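Local coordinates for protein beta-galactosidase (PDB 5DFA) that probably hydrolyses terminal non-reducing beta-D-galactose residues of beta-D-galactosides, as a zinc-containing member of glycoside hydrolase family 42, at residues R540-Y545 and Y570-Y575; E412-Y417 and K469-P474; D284-W289 and A322-L327; S326-H331 and K371-V376; T9-F14 and A149-H154. The protein carries 1 engineered substitution. All coordinates share one frame; numbering follows the deposited sequence.

Contact 1: R540-Y545 and Y570-Y575; sequences RNSVHY and YEDDFY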
# COMPACT_ATOMS: atom_id res chain seq x y z
N ARG A 540 7.34 -1.27 27.25
CA ARG A 540 8.53 -0.65 27.81
C ARG A 540 9.14 -1.50 28.92
O ARG A 540 8.44 -2.23 29.62
CB ARG A 540 8.22 0.74 28.35
CG ARG A 540 7.85 1.77 27.30
CD ARG A 540 9.05 2.13 26.43
NE ARG A 540 8.72 3.17 25.46
CZ ARG A 540 8.15 2.94 24.28
NH1 ARG A 540 7.85 1.71 23.92
NH2 ARG A 540 7.89 3.96 23.46
N ASN A 541 10.45 -1.40 29.06
CA ASN A 541 11.16 -1.96 30.21
C ASN A 541 12.31 -1.03 30.55
O ASN A 541 12.47 0.02 29.93
CB ASN A 541 11.65 -3.38 29.92
CG ASN A 541 11.80 -4.21 31.18
OD1 ASN A 541 12.27 -3.73 32.20
ND2 ASN A 541 11.38 -5.47 31.11
N SER A 542 13.12 -1.42 31.53
CA SER A 542 14.28 -0.61 31.90
C SER A 542 15.36 -1.46 32.55
O SER A 542 15.08 -2.48 33.18
CB SER A 542 13.87 0.53 32.83
OG SER A 542 13.39 0.04 34.07
N VAL A 543 16.60 -1.02 32.39
CA VAL A 543 17.74 -1.72 32.96
C VAL A 543 18.49 -0.83 33.94
O VAL A 543 18.84 0.31 33.61
CB VAL A 543 18.71 -2.20 31.86
CG1 VAL A 543 19.97 -2.79 32.48
CG2 VAL A 543 18.03 -3.21 30.95
N HIS A 544 18.73 -1.33 35.15
CA HIS A 544 19.53 -0.61 36.12
C HIS A 544 21.01 -0.93 35.91
O HIS A 544 21.40 -2.10 35.89
CB HIS A 544 19.11 -0.94 37.55
CG HIS A 544 19.67 -0.01 38.57
ND1 HIS A 544 20.78 -0.31 39.33
CD2 HIS A 544 19.28 1.23 38.96
CE1 HIS A 544 21.05 0.70 40.14
NE2 HIS A 544 20.16 1.65 39.94
N TYR A 545 21.82 0.11 35.76
CA TYR A 545 23.23 -0.06 35.42
C TYR A 545 24.00 1.20 35.82
O TYR A 545 23.66 2.30 35.39
CB TYR A 545 23.38 -0.36 33.93
CG TYR A 545 24.78 -0.20 33.37
CD1 TYR A 545 25.70 -1.23 33.46
CD2 TYR A 545 25.16 0.96 32.72
CE1 TYR A 545 26.97 -1.10 32.94
CE2 TYR A 545 26.43 1.11 32.19
CZ TYR A 545 27.33 0.07 32.31
OH TYR A 545 28.60 0.21 31.78
N TYR A 570 17.30 -6.17 34.60
CA TYR A 570 15.99 -5.65 34.21
C TYR A 570 15.23 -5.21 35.46
O TYR A 570 15.56 -5.62 36.57
CB TYR A 570 15.19 -6.71 33.44
CG TYR A 570 15.90 -7.24 32.21
CD1 TYR A 570 16.50 -8.49 32.22
CD2 TYR A 570 15.96 -6.49 31.05
CE1 TYR A 570 17.14 -8.98 31.10
CE2 TYR A 570 16.60 -6.98 29.92
CZ TYR A 570 17.19 -8.22 29.96
OH TYR A 570 17.84 -8.71 28.84
N GLU A 571 14.21 -4.38 35.27
CA GLU A 571 13.47 -3.83 36.40
C GLU A 571 11.98 -4.14 36.36
O GLU A 571 11.29 -4.01 37.37
CB GLU A 571 13.69 -2.32 36.48
CG GLU A 571 15.12 -1.91 36.79
CD GLU A 571 15.27 -0.42 37.01
OE1 GLU A 571 14.96 0.36 36.08
OE2 GLU A 571 15.71 -0.01 38.10
N ASP A 572 11.48 -4.56 35.20
CA ASP A 572 10.06 -4.84 35.04
C ASP A 572 9.80 -6.23 34.45
O ASP A 572 10.73 -7.00 34.22
CB ASP A 572 9.40 -3.78 34.16
CG ASP A 572 9.66 -2.37 34.65
OD1 ASP A 572 9.69 -2.16 35.88
OD2 ASP A 572 9.83 -1.47 33.80
N ASP A 573 8.52 -6.53 34.23
CA ASP A 573 8.07 -7.79 33.64
C ASP A 573 8.48 -9.01 34.47
O ASP A 573 8.97 -8.88 35.59
CB ASP A 573 8.57 -7.92 32.21
CG ASP A 573 7.52 -8.47 31.27
OD1 ASP A 573 6.76 -9.37 31.69
OD2 ASP A 573 7.44 -7.99 30.12
N PHE A 574 8.28 -10.20 33.91
CA PHE A 574 8.47 -11.43 34.67
C PHE A 574 9.94 -11.79 34.88
O PHE A 574 10.26 -12.66 35.68
CB PHE A 574 7.73 -12.60 33.99
CG PHE A 574 8.33 -13.03 32.67
CD1 PHE A 574 7.90 -12.45 31.49
CD2 PHE A 574 9.29 -14.02 32.62
CE1 PHE A 574 8.44 -12.84 30.27
CE2 PHE A 574 9.83 -14.42 31.40
CZ PHE A 574 9.40 -13.83 30.23
N TYR A 575 10.83 -11.11 34.16
CA TYR A 575 12.26 -11.30 34.37
C TYR A 575 12.87 -10.08 35.02
O TYR A 575 14.02 -9.73 34.75
CB TYR A 575 12.97 -11.62 33.05
CG TYR A 575 12.51 -10.79 31.87
CD1 TYR A 575 11.47 -11.22 31.05
CD2 TYR A 575 13.13 -9.59 31.55
CE1 TYR A 575 11.06 -10.48 29.97
CE2 TYR A 575 12.72 -8.83 30.47
CZ TYR A 575 11.68 -9.28 29.68
OH TYR A 575 11.27 -8.54 28.60
O HOH W 1 9.33 -6.38 29.14
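Val543 and Tyr570 form a non-hydrogen-bonded antiparallel pair in the mixed sheet of the trimerisation domain, and beyond it the chain leaves strand 565-570 in a loop that polar side chains tie back to strand 541-545. The apolar part is small: Val543 CG2 lies 3.9 Å from Tyr570 CD2, the two side chains running side by side. Hydrogen bonds do more. Asn541 OD1 accepts from Asp572 N at 3.2 Å, with the donor tilted 25° from the carbonyl plane, and from Ser542 N in that plane. Two grips thus fix the amide. Ser542 OG donates to Glu571 OE1 over 2.6 Å, meeting the carboxylate on its anti side; Ser549 OG is a second partner of OE1. At the far end Asp573 OD2 forms a salt bridge with Arg338 of the second subunit, placing the loop at the trimer interface. Tyr575 OH is hydrogen-bonded to Asp533 OD2. A water gathers three groups, accepting from Asn541 ND2 at 3.0 Å and donating to Asp573 OD2 and Tyr575 OH.

Contact 2: E412-Y417 and K469-P474; sequences EVAILY and KLLIAP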
# COMPACT_ATOMS: atom_id res chain seq x y z
N GLU A 412 41.37 1.86 16.62
CA GLU A 412 41.50 0.86 17.68
C GLU A 412 40.16 0.20 17.95
O GLU A 412 40.08 -0.82 18.63
CB GLU A 412 42.04 1.50 18.96
CG GLU A 412 43.42 2.12 18.82
CD GLU A 412 43.87 2.85 20.07
OE1 GLU A 412 43.33 3.94 20.35
OE2 GLU A 412 44.75 2.33 20.79
N VAL A 413 39.10 0.79 17.39
CA VAL A 413 37.75 0.30 17.59
C VAL A 413 37.15 -0.20 16.28
O VAL A 413 37.27 0.46 15.25
CB VAL A 413 36.83 1.39 18.19
CG1 VAL A 413 35.44 0.84 18.46
CG2 VAL A 413 37.44 1.95 19.46
N ALA A 414 36.51 -1.36 16.32
CA ALA A 414 35.89 -1.93 15.13
C ALA A 414 34.46 -2.39 15.39
O ALA A 414 34.16 -2.95 16.45
CB ALA A 414 36.73 -3.09 14.61
N ILE A 415 33.59 -2.14 14.43
CA ILE A 415 32.22 -2.64 14.48
C ILE A 415 32.01 -3.65 13.36
O ILE A 415 32.23 -3.34 12.19
CB ILE A 415 31.19 -1.50 14.35
CG1 ILE A 415 31.31 -0.54 15.53
CG2 ILE A 415 29.78 -2.07 14.28
CD1 ILE A 415 30.42 0.68 15.41
N LEU A 416 31.59 -4.86 13.72
CA LEU A 416 31.46 -5.94 12.75
C LEU A 416 30.10 -5.93 12.05
O LEU A 416 29.05 -5.98 12.69
CB LEU A 416 31.68 -7.29 13.42
CG LEU A 416 31.61 -8.52 12.51
CD1 LEU A 416 32.58 -8.40 11.35
CD2 LEU A 416 31.88 -9.79 13.31
N TYR A 417 30.14 -5.86 10.72
CA TYR A 417 28.93 -5.92 9.91
C TYR A 417 29.00 -7.11 8.95
O TYR A 417 30.08 -7.47 8.47
CB TYR A 417 28.75 -4.61 9.13
CG TYR A 417 27.59 -4.62 8.16
CD1 TYR A 417 27.78 -4.83 6.81
CD2 TYR A 417 26.29 -4.42 8.62
CE1 TYR A 417 26.72 -4.84 5.92
CE2 TYR A 417 25.22 -4.43 7.74
CZ TYR A 417 25.44 -4.64 6.40
OH TYR A 417 24.38 -4.65 5.52
N LYS A 469 41.58 -3.13 19.59
CA LYS A 469 41.40 -3.29 21.03
C LYS A 469 39.99 -3.74 21.34
O LYS A 469 39.77 -4.62 22.18
CB LYS A 469 41.69 -1.97 21.76
CG LYS A 469 43.15 -1.59 21.85
CD LYS A 469 43.32 -0.36 22.73
CE LYS A 469 44.78 -0.05 22.99
NZ LYS A 469 44.94 1.20 23.79
N LEU A 470 39.03 -3.13 20.66
CA LEU A 470 37.61 -3.35 20.92
C LEU A 470 36.86 -3.68 19.64
O LEU A 470 36.92 -2.92 18.66
CB LEU A 470 37.01 -2.12 21.59
CG LEU A 470 35.48 -2.05 21.74
CD1 LEU A 470 34.98 -3.11 22.70
CD2 LEU A 470 35.06 -0.66 22.19
N LEU A 471 36.15 -4.80 19.63
CA LEU A 471 35.31 -5.15 18.50
C LEU A 471 33.87 -5.27 18.98
O LEU A 471 33.57 -6.00 19.92
CB LEU A 471 35.78 -6.45 17.83
CG LEU A 471 35.45 -6.74 16.36
CD1 LEU A 471 35.90 -8.14 15.98
CD2 LEU A 471 33.98 -6.54 16.01
N ILE A 472 32.98 -4.54 18.31
CA ILE A 472 31.56 -4.55 18.64
C ILE A 472 30.78 -5.33 17.58
O ILE A 472 30.82 -4.98 16.40
CB ILE A 472 31.01 -3.12 18.75
CG1 ILE A 472 31.78 -2.35 19.82
CG2 ILE A 472 29.52 -3.15 19.07
CD1 ILE A 472 31.60 -0.85 19.73
N ALA A 473 30.09 -6.38 18.00
CA ALA A 473 29.33 -7.21 17.07
C ALA A 473 27.87 -7.35 17.50
O ALA A 473 27.48 -8.36 18.08
CB ALA A 473 29.97 -8.59 16.95
N PRO A 474 27.06 -6.32 17.20
CA PRO A 474 25.64 -6.33 17.56
C PRO A 474 24.80 -7.22 16.65
O PRO A 474 25.02 -7.22 15.44
CB PRO A 474 25.22 -4.86 17.41
CG PRO A 474 26.50 -4.09 17.23
CD PRO A 474 27.45 -5.04 16.59
O HOH W 2 26.95 -7.48 13.48
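Val413 and Leu470 both set a branch anti to the backbone N, Val413 CG1 at chi1 -177° and Leu470 CG at 170°, and this brings Val413 CG1 within 4.0 Å of Leu470 CD2 as the two side chains run alongside each other. Strands 413-416 and 470-473 are parallel neighbours in the mixed sheet of the trimerisation domain, their short axes 20° apart, and the chain between them includes helix 438-451, which packs on the face bearing Ile415, Leu470 and Ile472. On that face Ile415 CG1 rests 4.1 Å from Ile472 CB, the two isoleucines pointing the same way. The opposite face carries Ala414 and Leu471; here the end of Leu471 leans across, so that its CD2 touches Leu416 CB at 3.5 Å. The backbone ladder is regular: Ala414 N bonds to Leu470 O, Ile472 N to Ala414 O and Leu416 N to Ile472 O. Where the pair begins, Glu412 O receives both Lys469 N and Leu470 N. Two extended chains then lie side by side, and Glu412 OE2 meets Lys469 NZ in a salt bridge of 3.2 Å whose hydrogen bond is weak, while the same ammonium also donates to Leu614 O.

Contact 3: D284-W289 and A322-L327; sequences DAYPAW and ACTPSL. Engineered in segment 322-327: Ala322 (natural residue Glu).
Asp284 and Tyr286 approach the methyl of Ala322 with their oxygens, Asp284 OD2 at 3.2 Å from Ala322 CB and Tyr286 OH at 3.3 Å from the same atom. Ala322 is an engineered residue in place of the natural glutamate, the predicted nucleophile, and both oxygens come close to the methyl where the natural side chain would continue. Asp284 owes its position to CG standing anti to the carbonyl carbon (chi1 -50°), on the sheet face it shares with Ala322. The Tyr286 ring lies obliquely to segment 322-327, its CE1 3.8 Å from Cys323 CA. Beneath these side chains strands 282-285 and 318-323 run parallel as neighbours in the TIM barrel, joined through helix 296-311 in a beta-alpha-beta unit, and Ala285 N donates to Ala322 O at 2.9 Å. Farther on a water bridges Ala285 O and Thr324 N as the strands part. Asp284 OD1 is held by Asn255 ND2 and lies close to Glu158, the predicted proton donor. Were Asp284 replaced by an alanine, the Asn255 amide would probably lose this acceptor and a gap would open beside Ala322 CB. Tyr286 OH hydrogen-bonds to a glycerol, probably from the crystallisation liquor. Polar oxygens converging on the altered position are consistent with a pocket built around a glutamate that attacks the sugar, as in other retaining glycosidases.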
# COMPACT_ATOMS: atom_id res chain seq x y z
N ASP A 284 28.50 6.11 -4.20
CA ASP A 284 27.69 7.29 -4.46
C ASP A 284 26.84 7.66 -3.25
O ASP A 284 26.01 6.87 -2.80
CB ASP A 284 26.80 7.06 -5.68
CG ASP A 284 27.58 6.53 -6.87
OD1 ASP A 284 27.00 5.75 -7.66
OD2 ASP A 284 28.77 6.87 -7.01
N ALA A 285 27.04 8.87 -2.74
CA ALA A 285 26.35 9.31 -1.53
C ALA A 285 25.30 10.37 -1.82
O ALA A 285 25.60 11.41 -2.42
CB ALA A 285 27.35 9.84 -0.53
N TYR A 286 24.07 10.12 -1.38
CA TYR A 286 23.00 11.10 -1.52
C TYR A 286 22.18 11.22 -0.24
O TYR A 286 21.03 10.79 -0.19
CB TYR A 286 22.09 10.74 -2.69
CG TYR A 286 22.83 10.54 -3.99
CD1 TYR A 286 23.35 11.63 -4.69
CD2 TYR A 286 23.02 9.27 -4.52
CE1 TYR A 286 24.03 11.45 -5.88
CE2 TYR A 286 23.70 9.08 -5.71
CZ TYR A 286 24.21 10.18 -6.38
OH TYR A 286 24.88 10.00 -7.57
N PRO A 287 22.78 11.80 0.82
CA PRO A 287 22.04 12.01 2.07
C PRO A 287 20.98 13.08 1.90
O PRO A 287 21.24 14.10 1.25
CB PRO A 287 23.13 12.46 3.05
CG PRO A 287 24.44 12.15 2.38
CD PRO A 287 24.17 12.27 0.92
N ALA A 288 19.80 12.86 2.46
CA ALA A 288 18.72 13.84 2.37
C ALA A 288 18.94 14.96 3.38
O ALA A 288 18.23 15.05 4.38
CB ALA A 288 17.37 13.17 2.60
N TRP A 289 19.92 15.82 3.10
CA TRP A 289 20.24 16.93 3.99
C TRP A 289 19.04 17.84 4.20
O TRP A 289 18.22 18.02 3.30
CB TRP A 289 21.42 17.75 3.44
CG TRP A 289 22.69 16.97 3.26
CD1 TRP A 289 23.26 16.58 2.08
CD2 TRP A 289 23.57 16.49 4.30
NE1 TRP A 289 24.43 15.89 2.32
CE2 TRP A 289 24.63 15.82 3.67
CE3 TRP A 289 23.54 16.56 5.70
CZ2 TRP A 289 25.67 15.23 4.39
CZ3 TRP A 289 24.57 15.97 6.41
CH2 TRP A 289 25.62 15.32 5.75
N ALA A 322 30.29 9.70 -6.70
CA ALA A 322 29.17 10.60 -6.99
C ALA A 322 28.50 11.15 -5.74
O ALA A 322 28.31 10.45 -4.75
CB ALA A 322 28.14 9.88 -7.86
N CYS A 323 28.17 12.43 -5.81
CA CYS A 323 27.32 13.10 -4.84
C CYS A 323 26.70 14.28 -5.56
O CYS A 323 27.15 14.64 -6.64
CB CYS A 323 28.10 13.55 -3.61
SG CYS A 323 29.21 14.95 -3.89
N THR A 324 25.66 14.88 -4.99
CA THR A 324 25.07 16.04 -5.63
C THR A 324 25.57 17.33 -4.98
O THR A 324 25.67 17.42 -3.76
CB THR A 324 23.52 16.00 -5.60
OG1 THR A 324 22.99 17.15 -6.27
CG2 THR A 324 23.00 15.96 -4.17
N PRO A 325 25.92 18.32 -5.81
CA PRO A 325 26.37 19.63 -5.32
C PRO A 325 25.20 20.48 -4.84
O PRO A 325 25.41 21.59 -4.35
CB PRO A 325 27.04 20.25 -6.54
CG PRO A 325 26.33 19.64 -7.70
CD PRO A 325 26.00 18.23 -7.28
N SER A 326 23.98 19.96 -4.97
CA SER A 326 22.79 20.68 -4.57
C SER A 326 21.66 19.74 -4.14
O SER A 326 21.34 19.65 -2.95
CB SER A 326 22.31 21.59 -5.71
OG SER A 326 22.09 20.85 -6.90
N LEU A 327 21.06 19.05 -5.10
CA LEU A 327 19.91 18.20 -4.82
C LEU A 327 19.79 17.05 -5.82
O LEU A 327 20.47 17.02 -6.84
CB LEU A 327 18.62 19.02 -4.82
CG LEU A 327 17.94 19.41 -6.14
CD1 LEU A 327 16.71 20.27 -5.85
CD2 LEU A 327 18.87 20.14 -7.10
O HOH W 3 25.13 14.18 -2.17

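Contact 4: S326-H331 and K371-V376; sequences SLVNWH and KFHGAV
Ser326 turns its OG to Gly374 CA, 3.3 Å away, where two loops at the carboxyl ends of the barrel strands pass each other. Leu327 follows with a backbone bond, Gly374 N to Leu327 O at 2.7 Å; a side chain on Gly374 would run into Leu327 O and Ser326 OG. At Val328 the contact becomes one with a ring: its CA sits over a face of His373, 4.0 Å from the centroid, in a CH-pi contact, and its CG1 reaches NE2. A water joins Val328 O to Phe372 O. Asn329 comes in at the edge, OD1 near the ring plane and 3.1 Å from His373 CD2, with the amide and imidazole planes 66° apart. Trp330, a predicted substrate-binding residue, is linked to His373 through a water that accepts from Trp330 NE1 and meets His373 NE2 at 2.9 Å. Nearby, Gln429 of the third subunit packs on Asn329, Trp330 and Phe372. Since His373 ND1 donates in the ring plane to Gly374 O, the imidazole is fixed in rotation, its NE2 directed to the water beside Trp330.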
# COMPACT_ATOMS: atom_id res chain seq x y z
N SER A 326 23.98 19.96 -4.97
CA SER A 326 22.79 20.68 -4.57
C SER A 326 21.66 19.74 -4.14
O SER A 326 21.34 19.65 -2.95
CB SER A 326 22.31 21.59 -5.71
OG SER A 326 22.09 20.85 -6.90
N LEU A 327 21.06 19.05 -5.10
CA LEU A 327 19.91 18.20 -4.82
C LEU A 327 19.79 17.05 -5.82
O LEU A 327 20.47 17.02 -6.84
CB LEU A 327 18.62 19.02 -4.82
CG LEU A 327 17.94 19.41 -6.14
CD1 LEU A 327 16.71 20.27 -5.85
CD2 LEU A 327 18.87 20.14 -7.10
N VAL A 328 18.91 16.10 -5.52
CA VAL A 328 18.62 15.00 -6.44
C VAL A 328 17.22 15.15 -7.00
O VAL A 328 16.53 16.14 -6.73
CB VAL A 328 18.76 13.63 -5.76
CG1 VAL A 328 20.20 13.39 -5.32
CG2 VAL A 328 17.81 13.52 -4.57
N ASN A 329 16.78 14.17 -7.79
CA ASN A 329 15.50 14.24 -8.46
C ASN A 329 14.50 13.19 -7.98
O ASN A 329 13.30 13.32 -8.19
CB ASN A 329 15.69 14.09 -9.97
CG ASN A 329 16.28 12.75 -10.35
OD1 ASN A 329 17.31 12.34 -9.82
ND2 ASN A 329 15.62 12.05 -11.26
N TRP A 330 15.01 12.15 -7.33
CA TRP A 330 14.22 10.95 -7.08
C TRP A 330 13.76 10.77 -5.64
O TRP A 330 13.16 9.75 -5.30
CB TRP A 330 15.01 9.72 -7.51
CG TRP A 330 16.37 9.63 -6.88
CD1 TRP A 330 17.52 10.22 -7.33
CD2 TRP A 330 16.72 8.92 -5.69
NE1 TRP A 330 18.56 9.91 -6.49
CE2 TRP A 330 18.10 9.11 -5.48
CE3 TRP A 330 16.00 8.13 -4.79
CZ2 TRP A 330 18.77 8.55 -4.39
CZ3 TRP A 330 16.67 7.57 -3.72
CH2 TRP A 330 18.04 7.78 -3.53
N HIS A 331 14.02 11.75 -4.78
CA HIS A 331 13.54 11.70 -3.40
C HIS A 331 12.09 12.16 -3.32
O HIS A 331 11.60 12.84 -4.21
CB HIS A 331 14.42 12.55 -2.48
CG HIS A 331 15.71 11.89 -2.10
ND1 HIS A 331 16.69 12.54 -1.39
CD2 HIS A 331 16.16 10.63 -2.31
CE1 HIS A 331 17.71 11.71 -1.19
NE2 HIS A 331 17.41 10.55 -1.74
N LYS A 371 16.49 15.35 -15.39
CA LYS A 371 16.74 16.70 -15.89
C LYS A 371 16.70 17.73 -14.76
O LYS A 371 17.20 18.84 -14.92
CB LYS A 371 15.72 17.07 -16.97
CG LYS A 371 14.29 17.23 -16.48
CD LYS A 371 13.35 17.51 -17.65
CE LYS A 371 11.98 17.95 -17.19
NZ LYS A 371 11.23 16.86 -16.50
N PHE A 372 16.12 17.35 -13.63
CA PHE A 372 16.07 18.24 -12.47
C PHE A 372 17.01 17.77 -11.37
O PHE A 372 16.94 18.26 -10.24
CB PHE A 372 14.63 18.34 -11.95
CG PHE A 372 13.72 19.11 -12.86
CD1 PHE A 372 14.18 20.21 -13.56
CD2 PHE A 372 12.39 18.72 -13.01
CE1 PHE A 372 13.34 20.91 -14.40
CE2 PHE A 372 11.55 19.43 -13.85
CZ PHE A 372 12.02 20.52 -14.55
N HIS A 373 17.88 16.83 -11.70
CA HIS A 373 18.93 16.41 -10.78
C HIS A 373 19.97 17.51 -10.67
O HIS A 373 20.20 18.25 -11.63
CB HIS A 373 19.56 15.09 -11.24
CG HIS A 373 20.43 14.44 -10.20
ND1 HIS A 373 21.71 14.85 -9.94
CD2 HIS A 373 20.18 13.40 -9.37
CE1 HIS A 373 22.22 14.10 -8.98
NE2 HIS A 373 21.32 13.21 -8.62
N GLY A 374 20.61 17.61 -9.51
CA GLY A 374 21.61 18.64 -9.29
C GLY A 374 22.85 18.45 -10.13
O GLY A 374 23.24 17.32 -10.45
N ALA A 375 23.48 19.56 -10.49
CA ALA A 375 24.72 19.54 -11.26
C ALA A 375 25.50 20.82 -11.03
O ALA A 375 24.97 21.78 -10.47
CB ALA A 375 24.44 19.34 -12.74
N VAL A 376 26.76 20.84 -11.45
CA VAL A 376 27.59 22.02 -11.32
C VAL A 376 27.03 23.17 -12.15
O VAL A 376 26.93 24.30 -11.69
CB VAL A 376 29.05 21.74 -11.74
CG1 VAL A 376 29.91 22.98 -11.51
CG2 VAL A 376 29.60 20.55 -10.96
O HOH W 4 15.09 18.38 -8.06
O HOH W 5 21.09 10.72 -7.08

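Contact 5: T9-F14 and A149-H154; sequences TTQANF and ALLMWH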
# COMPACT_ATOMS: atom_id res chain seq x y z
N THR A 9 45.87 5.40 -4.58
CA THR A 9 44.93 4.59 -5.36
C THR A 9 45.06 4.89 -6.85
O THR A 9 44.75 4.04 -7.69
CB THR A 9 43.48 4.84 -4.91
OG1 THR A 9 43.14 6.22 -5.13
CG2 THR A 9 43.31 4.51 -3.44
N THR A 10 45.52 6.09 -7.17
CA THR A 10 45.78 6.48 -8.55
C THR A 10 47.17 7.08 -8.67
O THR A 10 47.89 7.20 -7.68
CB THR A 10 44.75 7.50 -9.07
OG1 THR A 10 44.76 8.67 -8.25
CG2 THR A 10 43.36 6.91 -9.07
N GLN A 11 47.54 7.47 -9.89
CA GLN A 11 48.81 8.16 -10.10
C GLN A 11 48.63 9.66 -9.91
O GLN A 11 49.54 10.45 -10.17
CB GLN A 11 49.38 7.86 -11.49
CG GLN A 11 48.65 8.55 -12.63
CD GLN A 11 49.49 8.60 -13.89
OE1 GLN A 11 49.09 9.20 -14.89
NE2 GLN A 11 50.66 7.97 -13.86
N ALA A 12 47.44 10.04 -9.45
CA ALA A 12 47.16 11.44 -9.15
C ALA A 12 47.74 11.82 -7.79
O ALA A 12 47.51 11.13 -6.79
CB ALA A 12 45.66 11.69 -9.17
N ASN A 13 48.49 12.92 -7.76
CA ASN A 13 49.05 13.42 -6.52
C ASN A 13 48.19 14.55 -5.97
O ASN A 13 48.67 15.42 -5.24
CB ASN A 13 50.49 13.90 -6.73
CG ASN A 13 50.58 15.05 -7.71
OD1 ASN A 13 49.74 15.20 -8.59
ND2 ASN A 13 51.62 15.86 -7.56
N PHE A 14 46.91 14.54 -6.33
CA PHE A 14 45.97 15.56 -5.90
C PHE A 14 44.60 14.94 -5.64
O PHE A 14 44.33 13.81 -6.04
CB PHE A 14 45.85 16.66 -6.96
CG PHE A 14 45.45 16.16 -8.32
CD1 PHE A 14 44.11 16.13 -8.69
CD2 PHE A 14 46.40 15.73 -9.23
CE1 PHE A 14 43.73 15.67 -9.94
CE2 PHE A 14 46.03 15.27 -10.48
CZ PHE A 14 44.70 15.24 -10.84
N ALA A 149 45.75 10.92 -20.34
CA ALA A 149 44.65 11.45 -19.54
C ALA A 149 43.90 10.36 -18.80
O ALA A 149 43.17 10.63 -17.85
CB ALA A 149 43.70 12.25 -20.42
N LEU A 150 44.06 9.11 -19.24
CA LEU A 150 43.37 7.99 -18.61
C LEU A 150 43.89 7.76 -17.20
O LEU A 150 45.08 7.58 -16.98
CB LEU A 150 43.54 6.71 -19.44
CG LEU A 150 42.84 5.48 -18.85
CD1 LEU A 150 41.35 5.74 -18.68
CD2 LEU A 150 43.08 4.25 -19.72
N LEU A 151 42.96 7.77 -16.24
CA LEU A 151 43.32 7.65 -14.83
C LEU A 151 42.85 6.33 -14.23
O LEU A 151 43.57 5.71 -13.44
CB LEU A 151 42.73 8.82 -14.04
CG LEU A 151 43.07 8.88 -12.55
CD1 LEU A 151 44.56 9.10 -12.35
CD2 LEU A 151 42.26 9.95 -11.84
N MET A 152 41.65 5.90 -14.61
CA MET A 152 40.99 4.79 -13.94
C MET A 152 39.80 4.27 -14.74
O MET A 152 39.14 5.03 -15.45
CB MET A 152 40.56 5.23 -12.53
CG MET A 152 39.50 4.36 -11.87
SD MET A 152 39.11 4.97 -10.22
CE MET A 152 40.68 4.71 -9.42
N TRP A 153 39.52 2.97 -14.62
CA TRP A 153 38.33 2.39 -15.23
C TRP A 153 37.12 2.44 -14.29
O TRP A 153 37.23 2.13 -13.11
CB TRP A 153 38.60 0.94 -15.66
CG TRP A 153 39.54 0.82 -16.81
CD1 TRP A 153 40.85 0.45 -16.76
CD2 TRP A 153 39.24 1.06 -18.19
NE1 TRP A 153 41.39 0.45 -18.03
CE2 TRP A 153 40.42 0.82 -18.92
CE3 TRP A 153 38.09 1.45 -18.88
CZ2 TRP A 153 40.49 0.96 -20.31
CZ3 TRP A 153 38.16 1.59 -20.26
CH2 TRP A 153 39.34 1.35 -20.95
N HIS A 154 35.98 2.83 -14.84
CA HIS A 154 34.72 2.88 -14.11
C HIS A 154 33.77 1.84 -14.69
O HIS A 154 32.94 2.15 -15.54
CB HIS A 154 34.12 4.29 -14.18
CG HIS A 154 32.84 4.45 -13.42
ND1 HIS A 154 31.69 3.74 -13.71
CD2 HIS A 154 32.52 5.26 -12.38
CE1 HIS A 154 30.73 4.10 -12.89
NE2 HIS A 154 31.20 5.02 -12.07
O HOH W 6 46.20 6.00 -12.18
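Ala12 uses one methyl for two neighbours: CB touches Leu151 CD1 at 4.2 Å and also lies 3.8 Å above one face of the Phe14 ring, offset toward its rim, while Asn13 OD1 is in plane at the ring edge. The loop 9-14 precedes the first strand of the TIM barrel and packs at the start of strand 150-154. Thr10 meets both strand residues. Its CB is 3.7 Å from Leu151 CD1, and its CG2, anti to the carbonyl carbon, meets Met152 CE at 3.5 Å; both side chains cross that of Thr10 at about a right angle. The hydroxyl works within the loop, Thr10 OG1 accepting from Ala12 N at 3.2 Å in an ST turn. With an alanine in place of Thr10, Met152 CE is likely to face a gap and Ala12 N to lose its acceptor. A water links Gln11 N to Leu151 O, and Gln11 OE1 is bonded to Arg83. Direct contact is thus made by apolar groups, and the two backbones meet through water.

Along the chain contact 5 comes first, then contacts 3 and 4, then contact 2 and finally contact 1. Contacts 3 and 5 reach the same eight-stranded barrel, their centres about 23 Å apart: contact 5 packs the N-terminal loop against the start of a strand, and contact 3 lies where two strands end at the active site. Contact 4 lies about 8 Å from contact 3 between centres; they share Ser326 and Leu327, so one loop carries the chain from the predicted nucleophile position to the predicted substrate-binding Trp330. Contacts 1 and 2 belong to the mixed sheet of the trimerisation domain, about 26 Å apart between centres. Contact 1 touches the second subunit and contacts 3 and 4 the third, bringing both domains into the trimer.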